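Local coordinates for acid phosphatase (Bacillus anthracis, PDB 2I34) that hydrolyses phosphate monoesters at acidic pH as a class C acid phosphatase of the HAD superfamily, at the interface of chains A and B. Coordinates in Å, arbitrary orientation; residue numbers count along the deposited sequence, not the author numbering. Chains: chain A/B, acid phosphatase.

The interface of chains A and B. Residues chain A 26, 36, 213-215, 217; chain B 26, 36, 213-215, 217.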
# COMPACT_ATOMS: atom_id res chain seq x y z
N TRP A 26 -5.14 -9.99 -2.02
CA TRP A 26 -4.84 -8.64 -2.49
C TRP A 26 -3.42 -8.58 -3.02
O TRP A 26 -3.19 -8.14 -4.14
CB TRP A 26 -4.98 -7.62 -1.35
CG TRP A 26 -4.78 -6.19 -1.78
CD1 TRP A 26 -5.69 -5.40 -2.41
CD2 TRP A 26 -3.60 -5.38 -1.61
NE1 TRP A 26 -5.17 -4.17 -2.65
CE2 TRP A 26 -3.89 -4.11 -2.15
CE3 TRP A 26 -2.34 -5.59 -1.03
CZ2 TRP A 26 -2.96 -3.06 -2.17
CZ3 TRP A 26 -1.41 -4.56 -1.04
CH2 TRP A 26 -1.73 -3.30 -1.61
N LEU A 36 0.80 0.31 -6.81
CA LEU A 36 1.52 0.87 -5.68
C LEU A 36 3.03 0.60 -5.76
O LEU A 36 3.82 1.40 -5.28
CB LEU A 36 0.96 0.34 -4.36
CG LEU A 36 -0.35 1.03 -3.93
CD1 LEU A 36 -1.22 0.09 -3.10
CD2 LEU A 36 -0.03 2.33 -3.16
N ILE A 213 8.29 3.64 0.57
CA ILE A 213 7.56 2.57 1.26
C ILE A 213 6.65 1.81 0.29
O ILE A 213 6.08 2.39 -0.65
CB ILE A 213 6.78 3.13 2.52
CG1 ILE A 213 5.98 2.04 3.25
CG2 ILE A 213 5.90 4.33 2.17
CD1 ILE A 213 6.70 1.39 4.37
N PHE A 214 6.56 0.50 0.52
CA PHE A 214 5.72 -0.41 -0.26
C PHE A 214 4.70 -1.14 0.64
O PHE A 214 4.98 -1.38 1.82
CB PHE A 214 6.60 -1.43 -0.99
CG PHE A 214 7.47 -0.80 -2.03
CD1 PHE A 214 6.94 -0.45 -3.27
CD2 PHE A 214 8.80 -0.53 -1.76
CE1 PHE A 214 7.73 0.15 -4.22
CE2 PHE A 214 9.60 0.09 -2.72
CZ PHE A 214 9.05 0.42 -3.96
N PRO A 215 3.51 -1.49 0.08
CA PRO A 215 2.44 -2.11 0.89
C PRO A 215 2.59 -3.63 1.14
O PRO A 215 2.69 -4.42 0.20
CB PRO A 215 1.18 -1.84 0.05
CG PRO A 215 1.69 -1.86 -1.39
CD PRO A 215 3.07 -1.25 -1.32
N PRO A 217 0.42 -5.98 3.69
CA PRO A 217 -0.51 -6.33 4.79
C PRO A 217 -0.45 -7.80 5.25
O PRO A 217 -1.27 -8.21 6.07
CB PRO A 217 -1.87 -6.01 4.17
CG PRO A 217 -1.67 -6.39 2.71
CD PRO A 217 -0.26 -5.97 2.38
N TRP B 26 -3.78 -4.46 9.82
CA TRP B 26 -2.75 -3.65 9.13
C TRP B 26 -3.24 -2.22 8.83
O TRP B 26 -2.56 -1.23 9.14
CB TRP B 26 -2.33 -4.33 7.82
CG TRP B 26 -1.26 -3.57 7.08
CD1 TRP B 26 0.08 -3.59 7.34
CD2 TRP B 26 -1.43 -2.65 5.98
NE1 TRP B 26 0.75 -2.76 6.48
CE2 TRP B 26 -0.15 -2.17 5.63
CE3 TRP B 26 -2.54 -2.19 5.26
CZ2 TRP B 26 0.06 -1.26 4.59
CZ3 TRP B 26 -2.33 -1.29 4.22
CH2 TRP B 26 -1.03 -0.84 3.89
N LEU B 36 2.38 5.09 3.89
CA LEU B 36 1.97 5.00 2.50
C LEU B 36 1.02 6.14 2.17
O LEU B 36 1.07 6.69 1.07
CB LEU B 36 1.38 3.63 2.18
CG LEU B 36 2.42 2.52 1.98
CD1 LEU B 36 1.88 1.16 2.40
CD2 LEU B 36 2.93 2.48 0.54
N ILE B 213 -2.19 6.48 -5.98
CA ILE B 213 -2.86 5.29 -5.45
C ILE B 213 -2.56 5.10 -3.95
O ILE B 213 -1.49 5.43 -3.47
CB ILE B 213 -2.51 4.01 -6.30
CG1 ILE B 213 -3.17 2.73 -5.73
CG2 ILE B 213 -1.00 3.79 -6.41
CD1 ILE B 213 -4.58 2.53 -6.11
N PHE B 214 -3.56 4.60 -3.22
CA PHE B 214 -3.45 4.32 -1.80
C PHE B 214 -3.83 2.85 -1.56
O PHE B 214 -4.59 2.25 -2.35
CB PHE B 214 -4.38 5.26 -1.02
CG PHE B 214 -3.96 6.70 -1.09
CD1 PHE B 214 -2.89 7.16 -0.32
CD2 PHE B 214 -4.60 7.59 -1.94
CE1 PHE B 214 -2.47 8.48 -0.40
CE2 PHE B 214 -4.19 8.93 -2.02
CZ PHE B 214 -3.12 9.36 -1.24
N PRO B 215 -3.26 2.26 -0.50
CA PRO B 215 -3.42 0.83 -0.23
C PRO B 215 -4.67 0.45 0.54
O PRO B 215 -4.88 0.94 1.64
CB PRO B 215 -2.18 0.51 0.62
CG PRO B 215 -1.89 1.79 1.33
CD PRO B 215 -2.36 2.90 0.47
N PRO B 217 -6.25 -3.23 1.28
CA PRO B 217 -6.42 -4.68 1.19
C PRO B 217 -7.72 -5.22 1.80
O PRO B 217 -7.93 -6.43 1.82
CB PRO B 217 -5.22 -5.20 1.98
CG PRO B 217 -4.99 -4.12 3.03
CD PRO B 217 -5.34 -2.83 2.37
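This patch belongs to a two-fold symmetric interface between two copies of the phosphatase; the crystal by itself does not establish that the dimer forms in the cell. It is an apolar contact: in this patch no nitrogen or oxygen of one chain comes within bonding reach of the other, so van der Waals packing and two CH-pi contacts hold it together. A:Leu36, on helix 31-54, loses 57 Å² to the partner, and its twin B:Leu36 loses 59 Å². In A:Leu36, CB sets CG anti to the carbonyl carbon and beside the backbone N (chi1 -78°), toward strand 211-213 of chain B and the loop that follows. The branch carbon CG lies 3.8 Å from B:Ile213 CG1, and the two side chains cross at about a right angle. From there the methyls divide the work. CD1 reaches the ring of B:Pro215, 3.7 Å from its CA, and also lies at the in-plane edge of the A:Trp26 indole in its own chain, so this methyl is held between the partner's proline and that indole edge. CD2 turns to the strand end, 3.7 Å from B:Ile213 CG2 and 3.4 Å from the B:Ile213 carbonyl O, a van der Waals approach to a polar atom. B:Ile213 keeps CG1 anti to its backbone N (chi1 178°), which leaves CG2 in the crowded position between N and the carbonyl carbon, and both branches touch A:Leu36. Further along, A:Trp26 of helix 21-29, its CG anti to the backbone N (chi1 -176°), offers one indole face to B:Pro217. The proline CA sits 3.8 Å from the centroid of the indole five-membered ring, a CH-pi contact offset toward the rim of the whole indole, while the proline CB extends toward A:Trp26 CD2. Near the two-fold axis the two Pro217 rings cross obliquely and meet by their ring carbons, with A:Pro217 CG 3.8 Å from B:Pro217 CB.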